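Local coordinates for putative hemin storage protein (Bordetella bronchiseptica, PDB 6AU1) that cleaves deacetylated poly-beta-1,6-N-acetylglucosamine, a biofilm polysaccharide, through the glycoside hydrolase domain that forms this chain, at residues D136-I141 and T213-H218; L301-W306 and A341-A346; Y236-P239 and V244-A247. All coordinates share one frame; numbering follows the deposited sequence.

Contact 1: D136-I141 and T213-H218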
ATOM      1  N   ASP A 136      -9.051  18.247  10.828  1.00 19.85           N
ATOM      2  CA  ASP A 136      -8.907  17.383  12.007  1.00 20.04           C
ATOM      3  C   ASP A 136      -8.468  15.970  11.612  1.00 16.50           C
ATOM      4  O   ASP A 136      -7.650  15.355  12.298  1.00 18.54           O
ATOM      5  CB  ASP A 136     -10.204  17.324  12.809  1.00 25.66           C
ATOM      6  CG  ASP A 136     -10.569  18.663  13.421  1.00 30.30           C
ATOM      7  OD1 ASP A 136      -9.653  19.402  13.840  1.00 35.14           O
ATOM      8  OD2 ASP A 136     -11.771  18.973  13.471  1.00 30.91           O
ATOM      9  N   ALA A 137      -8.991  15.459  10.503  1.00 18.73           N
ATOM     10  CA  ALA A 137      -8.535  14.165   9.993  1.00 18.95           C
ATOM     11  C   ALA A 137      -7.074  14.241   9.548  1.00 18.00           C
ATOM     12  O   ALA A 137      -6.285  13.336   9.804  1.00 17.25           O
ATOM     13  CB  ALA A 137      -9.418  13.696   8.831  1.00 17.50           C
ATOM     14  N   HIS A 138      -6.732  15.328   8.861  1.00 16.87           N
ATOM     15  CA  HIS A 138      -5.360  15.565   8.404  1.00 19.23           C
ATOM     16  C   HIS A 138      -4.381  15.504   9.584  1.00 16.70           C
ATOM     17  O   HIS A 138      -3.336  14.831   9.523  1.00 19.91           O
ATOM     18  CB  HIS A 138      -5.305  16.923   7.702  1.00 20.61           C
ATOM     19  CG  HIS A 138      -4.060  17.173   6.912  1.00 20.05           C
ATOM     20  ND1 HIS A 138      -2.868  17.543   7.497  1.00 21.22           N
ATOM     21  CD2 HIS A 138      -3.843  17.176   5.576  1.00 21.33           C
ATOM     22  CE1 HIS A 138      -1.958  17.726   6.554  1.00 19.82           C
ATOM     23  NE2 HIS A 138      -2.529  17.523   5.379  1.00 18.52           N
ATOM     24  N   ARG A 139      -4.736  16.182  10.672  1.00 17.13           N
ATOM     25  CA  ARG A 139      -3.868  16.232  11.844  1.00 18.68           C
ATOM     26  C   ARG A 139      -3.783  14.876  12.536  1.00 19.86           C
ATOM     27  O   ARG A 139      -2.706  14.457  12.956  1.00 20.05           O
ATOM     28  CB  ARG A 139      -4.355  17.282  12.846  1.00 19.83           C
ATOM     29  CG  ARG A 139      -3.419  17.449  14.047  1.00 22.75           C
ATOM     30  CD  ARG A 139      -3.969  18.466  15.040  1.00 34.54           C
ATOM     31  NE  ARG A 139      -5.162  17.964  15.719  1.00 49.17           N
ATOM     32  CZ  ARG A 139      -6.407  18.326  15.425  1.00 56.15           C
ATOM     33  NH1 ARG A 139      -6.637  19.214  14.463  1.00 53.36           N
ATOM     34  NH2 ARG A 139      -7.424  17.805  16.100  1.00 59.46           N
ATOM     35  N   VAL A 140      -4.922  14.198  12.666  1.00 18.38           N
ATOM     36  CA  VAL A 140      -4.943  12.921  13.374  1.00 17.37           C
ATOM     37  C   VAL A 140      -4.093  11.889  12.624  1.00 16.39           C
ATOM     38  O   VAL A 140      -3.284  11.191  13.244  1.00 16.10           O
ATOM     39  CB  VAL A 140      -6.386  12.398  13.570  1.00 18.19           C
ATOM     40  CG1 VAL A 140      -6.378  10.915  13.958  1.00 19.06           C
ATOM     41  CG2 VAL A 140      -7.100  13.231  14.624  1.00 18.56           C
ATOM     42  N   ILE A 141      -4.236  11.819  11.302  1.00 13.72           N
ATOM     43  CA  ILE A 141      -3.406  10.904  10.516  1.00 15.78           C
ATOM     44  C   ILE A 141      -1.930  11.268  10.676  1.00 16.72           C
ATOM     45  O   ILE A 141      -1.070  10.402  10.852  1.00 14.62           O
ATOM     46  CB  ILE A 141      -3.792  10.921   9.024  1.00 14.36           C
ATOM     47  CG1 ILE A 141      -5.216  10.382   8.852  1.00 15.59           C
ATOM     48  CG2 ILE A 141      -2.821  10.078   8.214  1.00 14.65           C
ATOM     49  CD1 ILE A 141      -5.805  10.660   7.455  1.00 15.50           C
ATOM     50  N   THR A 213       0.823  12.397   1.141  1.00 14.57           N
ATOM     51  CA  THR A 213       1.813  11.383   1.523  1.00 15.22           C
ATOM     52  C   THR A 213       3.202  11.996   1.667  1.00 17.05           C
ATOM     53  O   THR A 213       4.002  11.507   2.450  1.00 16.46           O
ATOM     54  CB  THR A 213       1.885  10.192   0.539  1.00 13.68           C
ATOM     55  OG1 THR A 213       2.342  10.627  -0.748  1.00 16.10           O
ATOM     56  CG2 THR A 213       0.517   9.484   0.437  1.00 14.34           C
ATOM     57  N   MET A 214       3.496  13.070   0.937  1.00 17.84           N
ATOM     58  CA  MET A 214       4.802  13.725   1.099  1.00 18.51           C
ATOM     59  C   MET A 214       4.875  14.443   2.446  1.00 20.85           C
ATOM     60  O   MET A 214       5.943  14.533   3.043  1.00 19.58           O
ATOM     61  CB  MET A 214       5.072  14.707  -0.034  1.00 21.81           C
ATOM     62  CG  MET A 214       5.233  14.052  -1.405  1.00 23.37           C
ATOM     63  SD  MET A 214       6.636  12.907  -1.474  1.00 27.63           S
ATOM     64  CE  MET A 214       5.786  11.339  -1.356  1.00 26.03           C
ATOM     65  N   HIS A 215       3.736  14.958   2.912  1.00 19.22           N
ATOM     66  CA  HIS A 215       3.630  15.540   4.253  1.00 20.01           C
ATOM     67  C   HIS A 215       3.917  14.478   5.316  1.00 17.58           C
ATOM     68  O   HIS A 215       4.689  14.721   6.247  1.00 18.13           O
ATOM     69  CB  HIS A 215       2.235  16.156   4.455  1.00 18.40           C
ATOM     70  CG  HIS A 215       1.928  16.558   5.870  1.00 19.95           C
ATOM     71  ND1 HIS A 215       2.478  17.670   6.470  1.00 23.03           N
ATOM     72  CD2 HIS A 215       1.095  16.010   6.791  1.00 18.21           C
ATOM     73  CE1 HIS A 215       2.014  17.779   7.704  1.00 25.47           C
ATOM     74  NE2 HIS A 215       1.168  16.787   7.920  1.00 22.91           N
ATOM     75  N   LEU A 216       3.307  13.304   5.160  1.00 17.94           N
ATOM     76  CA  LEU A 216       3.521  12.187   6.090  1.00 16.34           C
ATOM     77  C   LEU A 216       4.977  11.733   6.069  1.00 16.57           C
ATOM     78  O   LEU A 216       5.575  11.466   7.115  1.00 18.17           O
ATOM     79  CB  LEU A 216       2.597  11.015   5.750  1.00 15.76           C
ATOM     80  CG  LEU A 216       1.102  11.362   5.821  1.00 15.65           C
ATOM     81  CD1 LEU A 216       0.258  10.203   5.326  1.00 14.07           C
ATOM     82  CD2 LEU A 216       0.723  11.759   7.260  1.00 15.21           C
ATOM     83  N   ARG A 217       5.549  11.642   4.874  1.00 15.61           N
ATOM     84  CA  ARG A 217       6.975  11.340   4.757  1.00 17.78           C
ATOM     85  C   ARG A 217       7.833  12.312   5.561  1.00 23.22           C
ATOM     86  O   ARG A 217       8.768  11.905   6.265  1.00 23.39           O
ATOM     87  CB  ARG A 217       7.407  11.379   3.293  1.00 18.49           C
ATOM     88  CG  ARG A 217       8.900  11.155   3.107  1.00 23.07           C
ATOM     89  CD  ARG A 217       9.336  11.585   1.728  1.00 33.39           C
ATOM     90  NE  ARG A 217      10.534  10.859   1.332  1.00 47.77           N
ATOM     91  CZ  ARG A 217      11.122  10.977   0.150  1.00 55.91           C
ATOM     92  NH1 ARG A 217      10.625  11.808  -0.757  1.00 61.38           N
ATOM     93  NH2 ARG A 217      12.205  10.258  -0.122  1.00 51.78           N
ATOM     94  N   HIS A 218       7.515  13.598   5.447  1.00 20.85           N
ATOM     95  CA  HIS A 218       8.301  14.642   6.103  1.00 22.15           C
ATOM     96  C   HIS A 218       8.231  14.476   7.623  1.00 23.44           C
ATOM     97  O   HIS A 218       9.229  14.636   8.330  1.00 23.47           O
ATOM     98  CB  HIS A 218       7.807  16.031   5.683  1.00 24.26           C
ATOM     99  CG  HIS A 218       8.596  17.160   6.271  1.00 35.89           C
ATOM    100  ND1 HIS A 218       8.084  18.008   7.229  1.00 43.79           N
ATOM    101  CD2 HIS A 218       9.865  17.574   6.044  1.00 39.88           C
ATOM    102  CE1 HIS A 218       9.002  18.897   7.566  1.00 42.01           C
ATOM    103  NE2 HIS A 218      10.092  18.656   6.860  1.00 45.35           N
TER
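His138 and Ile141 on helix 135-151 meet His215 and Leu216 on helix 195-223. Both helices belong to the outer layer of a TIM barrel, and Leu216 also packs on Phe159 of strand 156-159.

The aromatic part is a pair of imidazoles. CE1 of His138 sits over one face of the His215 ring, offset toward the rim, and lies equally near its CD2 and NE2, 3.5 Å from each. The ring planes are inclined at 41° and the centroids are 4.8 Å apart, so the pair is neither a stack nor T-shaped. Both histidines turn CG away from the backbone N (chi1 -167° in His138, 169° in His215), which sends both rings into the gap between the helices. Phe212 meets the His138 ring as well.

The apolar part is more deeply buried. Ile141 CG2 touches Leu216 CD2 at 4.0 Å.

A polar link is added by His215 NE2, which is hydrogen-bonded to Ser142 OG and so ties the ring to the facing helix.

The imidazoles meet through carbon over a ring face, with no direct polar bond between them. Protonation of both would probably be disfavoured at this spacing.

Contact 2: L301-W306 and A341-A346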
ATOM      1  N   LEU A 301       3.781  -9.273  -7.044  1.00 15.39           N
ATOM      2  CA  LEU A 301       2.981 -10.414  -7.483  1.00 14.58           C
ATOM      3  C   LEU A 301       2.178 -10.975  -6.326  1.00 15.09           C
ATOM      4  O   LEU A 301       2.500 -10.707  -5.168  1.00 16.25           O
ATOM      5  CB  LEU A 301       3.896 -11.505  -8.046  1.00 14.95           C
ATOM      6  CG  LEU A 301       4.819 -11.046  -9.167  1.00 13.56           C
ATOM      7  CD1 LEU A 301       5.900 -12.080  -9.399  1.00 16.17           C
ATOM      8  CD2 LEU A 301       3.996 -10.846 -10.441  1.00 15.04           C
ATOM      9  N   GLN A 302       1.141 -11.754  -6.619  1.00 14.60           N
ATOM     10  CA  GLN A 302       0.397 -12.371  -5.527  1.00 15.75           C
ATOM     11  C   GLN A 302       0.814 -13.824  -5.336  1.00 19.30           C
ATOM     12  O   GLN A 302       0.960 -14.572  -6.302  1.00 19.32           O
ATOM     13  CB  GLN A 302      -1.116 -12.272  -5.756  1.00 20.40           C
ATOM     14  CG  GLN A 302      -1.657 -13.034  -6.951  1.00 22.98           C
ATOM     15  CD  GLN A 302      -3.135 -12.735  -7.194  1.00 23.89           C
ATOM     16  OE1 GLN A 302      -3.488 -12.102  -8.186  1.00 28.24           O
ATOM     17  NE2 GLN A 302      -4.006 -13.188  -6.284  1.00 24.61           N
ATOM     18  N   ALA A 303       1.018 -14.207  -4.076  1.00 18.18           N
ATOM     19  CA  ALA A 303       1.381 -15.575  -3.729  1.00 15.27           C
ATOM     20  C   ALA A 303       0.177 -16.355  -3.203  1.00 17.96           C
ATOM     21  O   ALA A 303       0.259 -17.564  -2.967  1.00 22.44           O
ATOM     22  CB  ALA A 303       2.497 -15.578  -2.691  1.00 16.96           C
ATOM     23  N   ARG A 304      -0.938 -15.661  -3.021  1.00 18.07           N
ATOM     24  CA  ARG A 304      -2.138 -16.285  -2.503  1.00 20.00           C
ATOM     25  C   ARG A 304      -3.339 -15.862  -3.334  1.00 23.25           C
ATOM     26  O   ARG A 304      -3.414 -14.728  -3.814  1.00 23.12           O
ATOM     27  CB  ARG A 304      -2.334 -15.919  -1.020  1.00 19.81           C
ATOM     28  CG  ARG A 304      -3.574 -16.519  -0.379  1.00 21.91           C
ATOM     29  CD  ARG A 304      -3.520 -16.437   1.152  1.00 19.57           C
ATOM     30  NE  ARG A 304      -4.708 -17.020   1.756  1.00 21.61           N
ATOM     31  CZ  ARG A 304      -4.874 -18.319   1.978  1.00 23.17           C
ATOM     32  NH1 ARG A 304      -3.909 -19.183   1.664  1.00 22.09           N
ATOM     33  NH2 ARG A 304      -6.003 -18.755   2.520  1.00 25.14           N
ATOM     34  N   ASP A 305      -4.260 -16.795  -3.531  1.00 22.09           N
ATOM     35  CA  ASP A 305      -5.525 -16.511  -4.175  1.00 27.60           C
ATOM     36  C   ASP A 305      -6.520 -16.222  -3.048  1.00 27.70           C
ATOM     37  O   ASP A 305      -7.117 -17.145  -2.496  1.00 29.66           O
ATOM     38  CB  ASP A 305      -5.942 -17.703  -5.046  1.00 29.91           C
ATOM     39  CG  ASP A 305      -7.203 -17.450  -5.840  1.00 39.74           C
ATOM     40  OD1 ASP A 305      -8.029 -16.623  -5.414  1.00 33.11           O
ATOM     41  OD2 ASP A 305      -7.372 -18.105  -6.893  1.00 37.93           O
ATOM     42  N   TRP A 306      -6.664 -14.948  -2.678  1.00 30.39           N
ATOM     43  CA  TRP A 306      -7.457 -14.586  -1.499  1.00 32.41           C
ATOM     44  C   TRP A 306      -8.948 -14.853  -1.700  1.00 43.00           C
ATOM     45  O   TRP A 306      -9.680 -15.052  -0.729  1.00 44.67           O
ATOM     46  CB  TRP A 306      -7.263 -13.110  -1.114  1.00 27.27           C
ATOM     47  CG  TRP A 306      -5.859 -12.715  -0.765  1.00 23.60           C
ATOM     48  CD1 TRP A 306      -5.233 -12.869   0.440  1.00 23.35           C
ATOM     49  CD2 TRP A 306      -4.923 -12.073  -1.625  1.00 20.13           C
ATOM     50  NE1 TRP A 306      -3.954 -12.375   0.377  1.00 20.81           N
ATOM     51  CE2 TRP A 306      -3.734 -11.887  -0.885  1.00 20.86           C
ATOM     52  CE3 TRP A 306      -4.963 -11.647  -2.958  1.00 24.27           C
ATOM     53  CZ2 TRP A 306      -2.606 -11.287  -1.430  1.00 21.93           C
ATOM     54  CZ3 TRP A 306      -3.836 -11.059  -3.502  1.00 25.30           C
ATOM     55  CH2 TRP A 306      -2.674 -10.879  -2.738  1.00 26.04           C
ATOM     56  N   ALA A 341       2.868 -22.001   6.753  1.00 29.62           N
ATOM     57  CA  ALA A 341       2.619 -23.110   5.827  1.00 33.50           C
ATOM     58  C   ALA A 341       3.756 -23.284   4.822  1.00 32.67           C
ATOM     59  O   ALA A 341       3.648 -24.081   3.887  1.00 28.52           O
ATOM     60  CB  ALA A 341       1.305 -22.900   5.094  1.00 35.08           C
ATOM     61  N   ASN A 342       4.836 -22.534   5.023  1.00 30.05           N
ATOM     62  CA  ASN A 342       5.987 -22.548   4.126  1.00 32.00           C
ATOM     63  C   ASN A 342       5.590 -22.258   2.689  1.00 32.02           C
ATOM     64  O   ASN A 342       6.016 -22.945   1.757  1.00 38.58           O
ATOM     65  CB  ASN A 342       6.718 -23.891   4.211  1.00 37.15           C
ATOM     66  CG  ASN A 342       7.233 -24.180   5.606  1.00 51.67           C
ATOM     67  OD1 ASN A 342       6.948 -25.231   6.184  1.00 58.10           O
ATOM     68  ND2 ASN A 342       7.983 -23.237   6.164  1.00 56.22           N
ATOM     69  N   HIS A 343       4.756 -21.241   2.513  1.00 22.67           N
ATOM     70  CA  HIS A 343       4.363 -20.834   1.185  1.00 23.08           C
ATOM     71  C   HIS A 343       4.536 -19.332   0.969  1.00 27.08           C
ATOM     72  O   HIS A 343       4.080 -18.538   1.782  1.00 25.95           O
ATOM     73  CB  HIS A 343       2.929 -21.220   0.891  1.00 28.39           C
ATOM     74  CG  HIS A 343       2.576 -21.022  -0.541  1.00 40.80           C
ATOM     75  ND1 HIS A 343       2.268 -19.782  -1.058  1.00 42.57           N
ATOM     76  CD2 HIS A 343       2.573 -21.882  -1.587  1.00 38.16           C
ATOM     77  CE1 HIS A 343       2.050 -19.894  -2.354  1.00 33.22           C
ATOM     78  NE2 HIS A 343       2.226 -21.158  -2.701  1.00 37.42           N
ATOM     79  N   PRO A 344       5.171 -18.935  -0.149  1.00 22.06           N
ATOM     80  CA  PRO A 344       5.668 -19.829  -1.204  1.00 20.19           C
ATOM     81  C   PRO A 344       6.876 -20.648  -0.765  1.00 21.17           C
ATOM     82  O   PRO A 344       7.476 -20.372   0.275  1.00 24.60           O
ATOM     83  CB  PRO A 344       6.040 -18.866  -2.342  1.00 20.42           C
ATOM     84  CG  PRO A 344       6.298 -17.552  -1.675  1.00 19.17           C
ATOM     85  CD  PRO A 344       5.364 -17.511  -0.482  1.00 20.50           C
ATOM     86  N   ASP A 345       7.204 -21.667  -1.550  1.00 21.59           N
ATOM     87  CA  ASP A 345       8.330 -22.544  -1.269  1.00 23.77           C
ATOM     88  C   ASP A 345       9.636 -21.762  -1.413  1.00 27.88           C
ATOM     89  O   ASP A 345      10.016 -21.363  -2.518  1.00 25.45           O
ATOM     90  CB  ASP A 345       8.285 -23.748  -2.214  1.00 25.21           C
ATOM     91  CG  ASP A 345       9.418 -24.748  -1.978  1.00 36.08           C
ATOM     92  OD1 ASP A 345      10.367 -24.464  -1.220  1.00 40.33           O
ATOM     93  OD2 ASP A 345       9.353 -25.830  -2.584  1.00 40.52           O
ATOM     94  N   ALA A 346      10.305 -21.540  -0.285  1.00 33.29           N
ATOM     95  CA  ALA A 346      11.542 -20.764  -0.239  1.00 40.44           C
ATOM     96  C   ALA A 346      12.637 -21.376  -1.100  1.00 41.92           C
ATOM     97  O   ALA A 346      13.345 -20.660  -1.808  1.00 45.15           O
ATOM     98  CB  ALA A 346      12.024 -20.628   1.199  1.00 42.41           C
TER
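Ala303 and Pro344 bring their backbones together, CA to CA 6.5 Å, where the break in barrel strand 297-305 faces the irregular loop 341-346. The fold is a TIM barrel. This loop follows strand 332-335, a parallel neighbour of strand 297-305, and leads into helix 346-353. Asn342 and His343, both facing Asp338, make a G1 beta bulge, and Asn342 takes a left-handed backbone conformation. The peptide bond before Pro344 is cis. Asp345 is the N-cap of the helix that follows.

Ala303 directs its methyl group toward the loop. Its CB packs against Pro344 CD at 4.1 Å. The methyl group and the proline ring form the apolar part of a small, buried contact.

The second part is carried by the His343 ring. CG of His343 lies anti to the backbone N (chi1 -170°), and this swings the imidazole out to the strand. Its CE1 comes within 3.0 Å of Ala303 O. The oxygen lies at the ring edge, near the ring plane, so the approach is through a carbon of the ring. Pro344 CB lies over one face of the same imidazole. His343 NE2 has a weak hydrogen bond to Ile312 O, and a sulfate ion, probably from the crystallisation liquor, is about 3 Å from the side chain.

On the strand side, Ala303 is hydrogen-bonded through its backbone to Ile312 and Tyr335. The Gln302 side chain braces the strand break separately. Its OE1 accepts from Met271 N, and its NE2 donates to Arg304 O at 3.0 Å, with an N-H...O angle of 168°.

Contact 3: Y236-P239 and V244-A247. With EDO (1,2-ethanediol), chain G.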
ATOM      1  N   TYR A 236      -2.599   0.488  -8.219  1.00 14.06           N
ATOM      2  CA  TYR A 236      -3.450  -0.483  -8.904  1.00 15.12           C
ATOM      3  C   TYR A 236      -3.087  -0.604 -10.388  1.00 16.59           C
ATOM      4  O   TYR A 236      -2.616   0.351 -11.000  1.00 15.86           O
ATOM      5  CB  TYR A 236      -4.913  -0.081  -8.768  1.00 12.92           C
ATOM      6  CG  TYR A 236      -5.544  -0.475  -7.457  1.00 14.60           C
ATOM      7  CD1 TYR A 236      -6.016  -1.772  -7.257  1.00 16.64           C
ATOM      8  CD2 TYR A 236      -5.679   0.441  -6.419  1.00 14.79           C
ATOM      9  CE1 TYR A 236      -6.602  -2.144  -6.054  1.00 19.49           C
ATOM     10  CE2 TYR A 236      -6.270   0.075  -5.211  1.00 13.93           C
ATOM     11  CZ  TYR A 236      -6.724  -1.215  -5.040  1.00 19.06           C
ATOM     12  OH  TYR A 236      -7.312  -1.585  -3.849  1.00 20.52           O
ATOM     13  N   ALA A 237      -3.345  -1.772 -10.970  1.00 16.62           N
ATOM     14  CA  ALA A 237      -2.985  -2.019 -12.365  1.00 16.36           C
ATOM     15  C   ALA A 237      -3.888  -1.297 -13.363  1.00 16.10           C
ATOM     16  O   ALA A 237      -3.437  -0.953 -14.452  1.00 17.50           O
ATOM     17  CB  ALA A 237      -2.999  -3.508 -12.653  1.00 17.62           C
ATOM     18  N   GLN A 238      -5.163  -1.088 -13.032  1.00 15.65           N
ATOM     19  CA  GLN A 238      -6.061  -0.516 -14.045  1.00 15.49           C
ATOM     20  C   GLN A 238      -5.609   0.889 -14.522  1.00 20.81           C
ATOM     21  O   GLN A 238      -5.605   1.148 -15.730  1.00 19.88           O
ATOM     22  CB  GLN A 238      -7.516  -0.491 -13.531  1.00 17.85           C
ATOM     23  CG  GLN A 238      -8.552  -0.263 -14.610  1.00 25.22           C
ATOM     24  CD  GLN A 238      -9.994  -0.402 -14.115  1.00 35.61           C
ATOM     25  OE1 GLN A 238     -10.253  -0.939 -13.033  1.00 32.31           O
ATOM     26  NE2 GLN A 238     -10.940   0.083 -14.918  1.00 39.46           N
ATOM     27  N   PRO A 239      -5.203   1.789 -13.599  1.00 20.71           N
ATOM     28  CA  PRO A 239      -4.693   3.082 -14.090  1.00 19.89           C
ATOM     29  C   PRO A 239      -3.449   2.992 -14.989  1.00 20.75           C
ATOM     30  O   PRO A 239      -3.162   3.933 -15.722  1.00 21.44           O
ATOM     31  CB  PRO A 239      -4.353   3.839 -12.797  1.00 22.39           C
ATOM     32  CG  PRO A 239      -5.228   3.236 -11.760  1.00 23.44           C
ATOM     33  CD  PRO A 239      -5.357   1.783 -12.125  1.00 17.19           C
ATOM     34  N   VAL A 244      -7.332   6.180 -18.614  1.00 23.89           N
ATOM     35  CA  VAL A 244      -8.557   6.948 -18.404  1.00 22.74           C
ATOM     36  C   VAL A 244      -9.095   6.687 -16.990  1.00 23.61           C
ATOM     37  O   VAL A 244      -9.707   7.569 -16.377  1.00 21.88           O
ATOM     38  CB  VAL A 244      -9.647   6.618 -19.438  1.00 32.99           C
ATOM     39  CG1 VAL A 244     -10.083   5.178 -19.318  1.00 37.68           C
ATOM     40  CG2 VAL A 244     -10.845   7.538 -19.251  1.00 32.65           C
ATOM     41  N   SER A 245      -8.836   5.488 -16.473  1.00 21.58           N
ATOM     42  CA  SER A 245      -9.348   5.066 -15.166  1.00 20.90           C
ATOM     43  C   SER A 245      -8.703   5.801 -13.999  1.00 18.07           C
ATOM     44  O   SER A 245      -9.142   5.642 -12.860  1.00 18.21           O
ATOM     45  CB  SER A 245      -9.169   3.555 -14.978  1.00 20.35           C
ATOM     46  OG  SER A 245      -7.803   3.196 -14.835  1.00 20.26           O
ATOM     47  N   GLU A 246      -7.673   6.606 -14.269  1.00 18.19           N
ATOM     48  CA  GLU A 246      -7.154   7.533 -13.255  1.00 18.20           C
ATOM     49  C   GLU A 246      -8.279   8.324 -12.613  1.00 18.90           C
ATOM     50  O   GLU A 246      -8.249   8.606 -11.418  1.00 18.90           O
ATOM     51  CB  GLU A 246      -6.146   8.508 -13.862  1.00 19.86           C
ATOM     52  CG  GLU A 246      -4.822   7.863 -14.246  1.00 19.92           C
ATOM     53  CD  GLU A 246      -3.855   8.863 -14.841  1.00 30.98           C
ATOM     54  OE1 GLU A 246      -4.132  10.080 -14.755  1.00 29.10           O
ATOM     55  OE2 GLU A 246      -2.816   8.431 -15.387  1.00 30.28           O
ATOM     56  N   ALA A 247      -9.276   8.682 -13.420  1.00 17.99           N
ATOM     57  CA  ALA A 247     -10.396   9.482 -12.938  1.00 18.82           C
ATOM     58  C   ALA A 247     -11.210   8.812 -11.827  1.00 22.57           C
ATOM     59  O   ALA A 247     -11.844   9.514 -11.041  1.00 20.57           O
ATOM     60  CB  ALA A 247     -11.317   9.846 -14.099  1.00 22.87           C
TER
HETATM   61  C1  EDO G 705      -8.513  -1.280  -0.659  1.00 23.96           C
HETATM   62  O1  EDO G 705      -7.517  -0.765   0.245  1.00 23.57           O
HETATM   63  C2  EDO G 705      -9.110  -0.139  -1.477  1.00 26.14           C
HETATM   64  O2  EDO G 705      -8.134   0.352  -2.404  1.00 26.74           O
HETATM   65  O   HOH W   1      -1.545   6.125 -15.086  1.00 19.03           O
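The turn that follows barrel strand 230-235 holds this contact, at the C-terminal end of the strands, where TIM-barrel enzymes have their active sites. The short helix 238-241 is followed by a 3-10 turn at 244-245 and the weakly bonded helix 246-249, and the two ends pack on each other. Their closest CA atoms are those of Pro239 and Glu246, 5.2 Å apart.

Ser245 is the main link. Its OG lies between the backbone N and the carbonyl carbon (chi1 69°) and comes close to the Gln238-Pro239 peptide. Ser245 OG is 3.1 Å from Gln238 O. Pro239 N is also near, and has no hydrogen to share. On the same side of the peptide, Gln238 CG lies 3.5 Å from Ser245 OG. The Gln238 chain is extended beyond CG. The polar ends bond outward, Ser245 OG to Asp242 O and Gln238 OE1 to Tyr249 OH.

Pro239 and Glu246 touch more loosely, CB to CG at 4.3 Å. A water joins their polar atoms. It donates to Pro239 O at 2.8 Å and to Glu246 OE2 at 2.7 Å. Glu246 OE1 forms a salt bridge with Lys203 of helix 195-223, so the carboxylate is tied to both the turn and an outer helix.

Tyr236, at the start of the turn, does not touch 244-247. Its hydroxyl reaches a bound 1,2-ethanediol, probably from the crystallisation liquor, which is also hydrogen-bonded to Asp161 OD1. The diol O2 lies at the edge of the Tyr236 ring, near the ring plane, and Tyr236 OH donates to O2 at 2.6 Å.

The three contacts belong to different sectors of one barrel and do not touch. Contacts 1 and 2 lie on opposite sides of the chain's centre, with centres 33 Å apart. Contact 3 is 24 Å from contact 1 and 26 Å from contact 2, centre to centre. The closest approach is between contacts 2 and 3, about 10 Å between nearest atoms. Helix 195-223 relates contacts 1 and 3: it supplies residues 213-218 to the first and the Lys203 partner of Glu246 to the other. Ethanediol is bound to Tyr236 at the edge of contact 3, at the C-terminal end of the barrel strands, where such enzymes have their active site; sulfate lies beside His343 of contact 2.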